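Local coordinates for rhamnosidase B (Bacillus sp., PDB 2OKX), which catalyses the hydrolysis of terminal alpha-L-rhamnose residues from rhamnosides, as a glycoside hydrolase of family 78 that probably works by inversion, at residues A[454-459]-A[520-525]; A[414-419]-A[427-432]. All blocks are in the same frame, centred on the assembly; numbering follows the deposited sequence.

Contact 1: residues A[454-459]-A[520-525]; sequences ELEAPA and KLHEIY. With CA (calcium ion), chain C.
E454 and E456 of strand 454-457 pair with E523 and K520 of strand 520-525, the axes antiparallel at 168°, and a classic beta bulge falls where H522 and E523 both face E454. This is an interior pairing of an antiparallel sheet in the concanavalin-like domain. At the regular end E456 and K520 exchange two backbone bonds, E456 N to K520 O at 2.9 Å and K520 N to E456 O at 3.0 Å. At the bulge E454 N bonds to E523 O, while E454 O accepts two N-H groups, that of H522 (N at 3.0 Å, tilted 25° from the carbonyl plane) and that of E523 (N at 3.3 Å, in the plane). The extra residue turns the H522 carbonyl out of the ladder, and its O binds a calcium ion, as does V423 O. A water on the calcium donates to E523 OE1.

On one face L521 CD1 lies 4.0 Å from L455 CB, apolar groups suited to the buried side. The other face suits long charged chains: E456 and K520 cross at a slant, and a water joins E456 OE2 to K520 NZ. The E454 and E523 carboxylates probably repel each other, which salt bridges of E454 to R494 and E523 to K202 should offset. E523 chi1 (57°) sets CG beside E454 CB, 4.0 Å away. One water donates to E454 OE2 at 2.6 Å and E523 OE2 at 2.7 Å.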
loop_
_atom_site.group_PDB
_atom_site.type_symbol
_atom_site.label_atom_id
_atom_site.label_comp_id
_atom_site.label_asym_id
_atom_site.label_seq_id
_atom_site.Cartn_x
_atom_site.Cartn_y
_atom_site.Cartn_z
ATOM N N GLU A 454 2.854 17.308 -19.935
ATOM C CA GLU A 454 2.605 17.768 -21.292
ATOM C C GLU A 454 3.937 18.334 -21.738
ATOM O O GLU A 454 4.580 19.080 -20.997
ATOM C CB GLU A 454 1.530 18.856 -21.335
ATOM C CG GLU A 454 1.314 19.417 -22.735
ATOM C CD GLU A 454 0.127 20.353 -22.824
ATOM O OE1 GLU A 454 -0.022 21.015 -23.868
ATOM O OE2 GLU A 454 -0.660 20.425 -21.857
ATOM N N LEU A 455 4.365 17.968 -22.938
ATOM C CA LEU A 455 5.648 18.436 -23.431
ATOM C C LEU A 455 5.767 18.336 -24.946
ATOM O O LEU A 455 4.915 17.752 -25.615
ATOM C CB LEU A 455 6.769 17.613 -22.780
ATOM C CG LEU A 455 6.703 16.086 -22.967
ATOM C CD1 LEU A 455 7.107 15.709 -24.392
ATOM C CD2 LEU A 455 7.641 15.404 -21.972
ATOM N N GLU A 456 6.835 18.926 -25.469
ATOM C CA GLU A 456 7.144 18.886 -26.894
ATOM C C GLU A 456 8.530 18.272 -26.945
ATOM O O GLU A 456 9.412 18.686 -26.199
ATOM C CB GLU A 456 7.216 20.289 -27.499
ATOM C CG GLU A 456 5.935 21.080 -27.442
ATOM C CD GLU A 456 6.082 22.438 -28.094
ATOM O OE1 GLU A 456 5.572 23.425 -27.530
ATOM O OE2 GLU A 456 6.703 22.520 -29.174
ATOM N N ALA A 457 8.728 17.285 -27.812
ATOM C CA ALA A 457 10.036 16.657 -27.913
ATOM C C ALA A 457 10.192 15.901 -29.218
ATOM O O ALA A 457 9.209 15.584 -29.886
ATOM C CB ALA A 457 10.252 15.704 -26.739
ATOM N N PRO A 458 11.440 15.616 -29.605
ATOM C CA PRO A 458 11.705 14.880 -30.845
ATOM C C PRO A 458 11.181 13.457 -30.660
ATOM O O PRO A 458 11.079 12.971 -29.528
ATOM C CB PRO A 458 13.229 14.906 -30.946
ATOM C CG PRO A 458 13.609 16.151 -30.207
ATOM C CD PRO A 458 12.692 16.126 -29.018
ATOM N N ALA A 459 10.856 12.786 -31.758
ATOM C CA ALA A 459 10.360 11.419 -31.674
ATOM C C ALA A 459 11.440 10.515 -31.087
ATOM O O ALA A 459 12.624 10.668 -31.386
ATOM C CB ALA A 459 9.954 10.917 -33.057
ATOM N N LYS A 520 10.726 20.762 -24.487
ATOM C CA LYS A 520 10.010 21.834 -23.811
ATOM C C LYS A 520 8.983 21.201 -22.888
ATOM O O LYS A 520 8.016 20.589 -23.344
ATOM C CB LYS A 520 9.298 22.737 -24.817
ATOM C CG LYS A 520 10.227 23.536 -25.704
ATOM C CD LYS A 520 9.436 24.437 -26.632
ATOM C CE LYS A 520 10.353 25.222 -27.552
ATOM N NZ LYS A 520 9.574 26.099 -28.467
ATOM N N LEU A 521 9.194 21.342 -21.587
ATOM C CA LEU A 521 8.270 20.773 -20.621
ATOM C C LEU A 521 7.243 21.839 -20.250
ATOM O O LEU A 521 7.565 22.818 -19.573
ATOM C CB LEU A 521 9.045 20.289 -19.389
ATOM C CG LEU A 521 8.304 19.499 -18.303
ATOM C CD1 LEU A 521 7.463 18.389 -18.921
ATOM C CD2 LEU A 521 9.326 18.916 -17.332
ATOM N N HIS A 522 6.013 21.661 -20.726
ATOM C CA HIS A 522 4.940 22.607 -20.446
ATOM C C HIS A 522 4.435 22.467 -19.021
ATOM O O HIS A 522 4.058 23.454 -18.394
ATOM C CB HIS A 522 3.787 22.428 -21.437
ATOM C CG HIS A 522 4.079 22.987 -22.796
ATOM N ND1 HIS A 522 4.872 22.335 -23.715
ATOM C CD2 HIS A 522 3.733 24.165 -23.367
ATOM C CE1 HIS A 522 5.004 23.087 -24.793
ATOM N NE2 HIS A 522 4.324 24.203 -24.608
ATOM N N GLU A 523 4.417 21.239 -18.519
ATOM C CA GLU A 523 3.998 20.984 -17.148
ATOM C C GLU A 523 4.179 19.537 -16.716
ATOM O O GLU A 523 4.046 18.608 -17.517
ATOM C CB GLU A 523 2.540 21.395 -16.923
ATOM C CG GLU A 523 1.525 20.734 -17.834
ATOM C CD GLU A 523 0.110 21.195 -17.532
ATOM O OE1 GLU A 523 -0.079 22.410 -17.326
ATOM O OE2 GLU A 523 -0.813 20.354 -17.504
ATOM N N ILE A 524 4.518 19.373 -15.443
ATOM C CA ILE A 524 4.689 18.070 -14.821
ATOM C C ILE A 524 3.888 18.256 -13.535
ATOM O O ILE A 524 4.023 19.277 -12.853
ATOM C CB ILE A 524 6.189 17.755 -14.535
ATOM C CG1 ILE A 524 6.318 16.433 -13.771
ATOM C CG2 ILE A 524 6.832 18.878 -13.757
ATOM C CD1 ILE A 524 5.831 15.211 -14.538
ATOM N N TYR A 525 3.030 17.295 -13.223
ATOM C CA TYR A 525 2.177 17.418 -12.046
ATOM C C TYR A 525 1.655 16.058 -11.624
ATOM O O TYR A 525 2.005 15.034 -12.211
ATOM C CB TYR A 525 0.978 18.299 -12.392
ATOM C CG TYR A 525 0.202 17.762 -13.581
ATOM C CD1 TYR A 525 0.542 18.123 -14.887
ATOM C CD2 TYR A 525 -0.821 16.830 -13.403
ATOM C CE1 TYR A 525 -0.116 17.561 -15.988
ATOM C CE2 TYR A 525 -1.479 16.263 -14.489
ATOM C CZ TYR A 525 -1.122 16.632 -15.778
ATOM O OH TYR A 525 -1.768 16.054 -16.847
HETATM CA CA CA C . 2.547 25.477 -18.989
HETATM O O HOH W 1 -1.549 19.132 -19.754
HETATM O O HOH W 2 8.040 24.625 -30.019
HETATM O O HOH W 3 1.522 24.943 -16.974
HETATM O O HOH W 4 3.544 25.936 -21.124
HETATM O O HOH W 5 4.486 26.070 -17.871
#

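Contact 2: residues A[414-419]-A[427-432]; sequences RSVLNA and GVLPVF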
loop_
_atom_site.group_PDB
_atom_site.type_symbol
_atom_site.label_atom_id
_atom_site.label_comp_id
_atom_site.label_asym_id
_atom_site.label_seq_id
_atom_site.Cartn_x
_atom_site.Cartn_y
_atom_site.Cartn_z
ATOM N N ARG A 414 16.589 29.134 -14.563
ATOM C CA ARG A 414 15.287 29.724 -14.260
ATOM C C ARG A 414 14.190 29.200 -15.176
ATOM O O ARG A 414 13.090 28.906 -14.720
ATOM C CB ARG A 414 15.347 31.254 -14.361
ATOM C CG ARG A 414 13.976 31.942 -14.289
ATOM C CD ARG A 414 13.206 31.566 -13.018
ATOM N NE ARG A 414 11.869 32.163 -12.984
ATOM C CZ ARG A 414 10.818 31.705 -13.662
ATOM N NH1 ARG A 414 9.648 32.328 -13.570
ATOM N NH2 ARG A 414 10.925 30.618 -14.417
ATOM N N SER A 415 14.491 29.076 -16.466
ATOM C CA SER A 415 13.509 28.594 -17.435
ATOM C C SER A 415 12.842 27.295 -17.013
ATOM O O SER A 415 11.625 27.138 -17.132
ATOM C CB SER A 415 14.162 28.374 -18.805
ATOM O OG SER A 415 13.258 27.733 -19.695
ATOM N N VAL A 416 13.647 26.359 -16.524
ATOM C CA VAL A 416 13.137 25.059 -16.118
ATOM C C VAL A 416 12.046 25.142 -15.055
ATOM O O VAL A 416 11.146 24.303 -15.020
ATOM C CB VAL A 416 14.290 24.159 -15.614
ATOM C CG1 VAL A 416 13.763 22.773 -15.262
ATOM C CG2 VAL A 416 15.355 24.054 -16.686
ATOM N N LEU A 417 12.108 26.154 -14.195
ATOM C CA LEU A 417 11.095 26.292 -13.150
ATOM C C LEU A 417 9.689 26.359 -13.746
ATOM O O LEU A 417 8.726 25.930 -13.119
ATOM C CB LEU A 417 11.368 27.536 -12.297
ATOM C CG LEU A 417 12.717 27.553 -11.574
ATOM C CD1 LEU A 417 12.792 28.780 -10.680
ATOM C CD2 LEU A 417 12.887 26.282 -10.748
ATOM N N ASN A 418 9.575 26.891 -14.961
ATOM C CA ASN A 418 8.277 27.000 -15.626
ATOM C C ASN A 418 7.608 25.638 -15.755
ATOM O O ASN A 418 6.385 25.545 -15.866
ATOM C CB ASN A 418 8.436 27.594 -17.032
ATOM C CG ASN A 418 8.826 29.062 -17.016
ATOM O OD1 ASN A 418 9.280 29.603 -18.029
ATOM N ND2 ASN A 418 8.638 29.718 -15.878
ATOM N N ALA A 419 8.414 24.580 -15.748
ATOM C CA ALA A 419 7.890 23.228 -15.889
ATOM C C ALA A 419 6.938 22.812 -14.771
ATOM O O ALA A 419 6.092 21.941 -14.966
ATOM C CB ALA A 419 9.049 22.230 -15.987
ATOM N N GLY A 427 9.037 25.157 -19.798
ATOM C CA GLY A 427 10.370 25.086 -19.237
ATOM C C GLY A 427 11.227 24.392 -20.279
ATOM O O GLY A 427 10.890 23.302 -20.730
ATOM N N VAL A 428 12.321 25.026 -20.681
ATOM C CA VAL A 428 13.202 24.448 -21.687
ATOM C C VAL A 428 14.358 23.726 -21.014
ATOM O O VAL A 428 15.177 24.333 -20.330
ATOM C CB VAL A 428 13.752 25.539 -22.632
ATOM C CG1 VAL A 428 14.582 24.906 -23.752
ATOM C CG2 VAL A 428 12.594 26.338 -23.217
ATOM N N LEU A 429 14.414 22.416 -21.211
ATOM C CA LEU A 429 15.458 21.601 -20.614
ATOM C C LEU A 429 16.756 21.660 -21.397
ATOM O O LEU A 429 16.754 21.650 -22.627
ATOM C CB LEU A 429 14.994 20.144 -20.510
ATOM C CG LEU A 429 14.090 19.750 -19.334
ATOM C CD1 LEU A 429 12.994 20.773 -19.131
ATOM C CD2 LEU A 429 13.496 18.370 -19.599
ATOM N N PRO A 430 17.888 21.733 -20.687
ATOM C CA PRO A 430 19.181 21.784 -21.362
ATOM C C PRO A 430 19.476 20.433 -21.999
ATOM O O PRO A 430 19.073 19.386 -21.481
ATOM C CB PRO A 430 20.145 22.106 -20.226
ATOM C CG PRO A 430 19.518 21.402 -19.060
ATOM C CD PRO A 430 18.058 21.781 -19.224
ATOM N N VAL A 431 20.162 20.463 -23.132
ATOM C CA VAL A 431 20.538 19.241 -23.822
ATOM C C VAL A 431 22.033 19.070 -23.607
ATOM O O VAL A 431 22.820 19.949 -23.957
ATOM C CB VAL A 431 20.262 19.332 -25.333
ATOM C CG1 VAL A 431 20.716 18.053 -26.018
ATOM C CG2 VAL A 431 18.785 19.568 -25.577
ATOM N N PHE A 432 22.421 17.952 -23.006
ATOM C CA PHE A 432 23.829 17.687 -22.757
ATOM C C PHE A 432 24.403 16.910 -23.933
ATOM O O PHE A 432 23.730 16.054 -24.511
ATOM C CB PHE A 432 23.997 16.890 -21.461
ATOM C CG PHE A 432 23.527 17.626 -20.240
ATOM C CD1 PHE A 432 22.473 17.132 -19.475
ATOM C CD2 PHE A 432 24.122 18.830 -19.869
ATOM C CE1 PHE A 432 22.016 17.829 -18.358
ATOM C CE2 PHE A 432 23.672 19.535 -18.755
ATOM C CZ PHE A 432 22.615 19.031 -17.998
#
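S415, V416 and A419, on a single weakly bonded helical turn running into a 3-10 segment, pack against G427 to P430, which begin with the short strand 427-428. This helix-to-strand contact closes a local loop of seven residues, and the turn packs between two sheets: V416 touches I208 and L439 of a mixed sheet, and A419 touches L521 of the antiparallel sheet that holds 427-428 and 520-528. Within the turn, A419 N bonds to V416 O at 2.8 Å, a spacing of three residues that matches the 3-10 character.

The backbone of G427 lies directly on the turn, its CA 4.2 Å from V416 CA. The CB position at 427 falls against V416 O and A419 N, which suits a glycine. The close approach also lets G427 CA make a CA-H...O contact with S415 O at 3.2 Å. N418 adds its CB, 3.7 Å from G427 N.

V416 provides the apolar part, its branched side chain serving two neighbours: CG2 lies 3.7 Å from V428 O and also near P430 CD, and CG1 faces L429 CD1 at 4.4 Å. The small hydroxyl side chain of S415 suits the partly exposed margin, where it can take up a backbone N-H of the strand. With OG anti to the backbone N (chi1 172°), OG accepts the N-H of V428 in a nearly straight bond, 171° at the hydrogen and 3.0 Å from OG to V428 N.

Overall arrangement
Strand 520-528 is half of contact 1 and is also the sheet neighbour of 427-428, half of contact 2; the centres of the two contacts are about 10 Å apart. L521 of contact 1 bridges to contact 2. Its N probably bonds to G427 O, and its side chain packs on A419 and L429, tying the helical turn to the sheet, as does a probable bond from I524 N to A419 O. Each contact is partly buried. Contact 1 rests on a repeated backbone ladder with charged groups and waters on its more exposed face and a calcium ion at the bulge, whereas contact 2 has one cross-segment hydrogen bond and relies on close backbone approach and on V416 against L429 and P430.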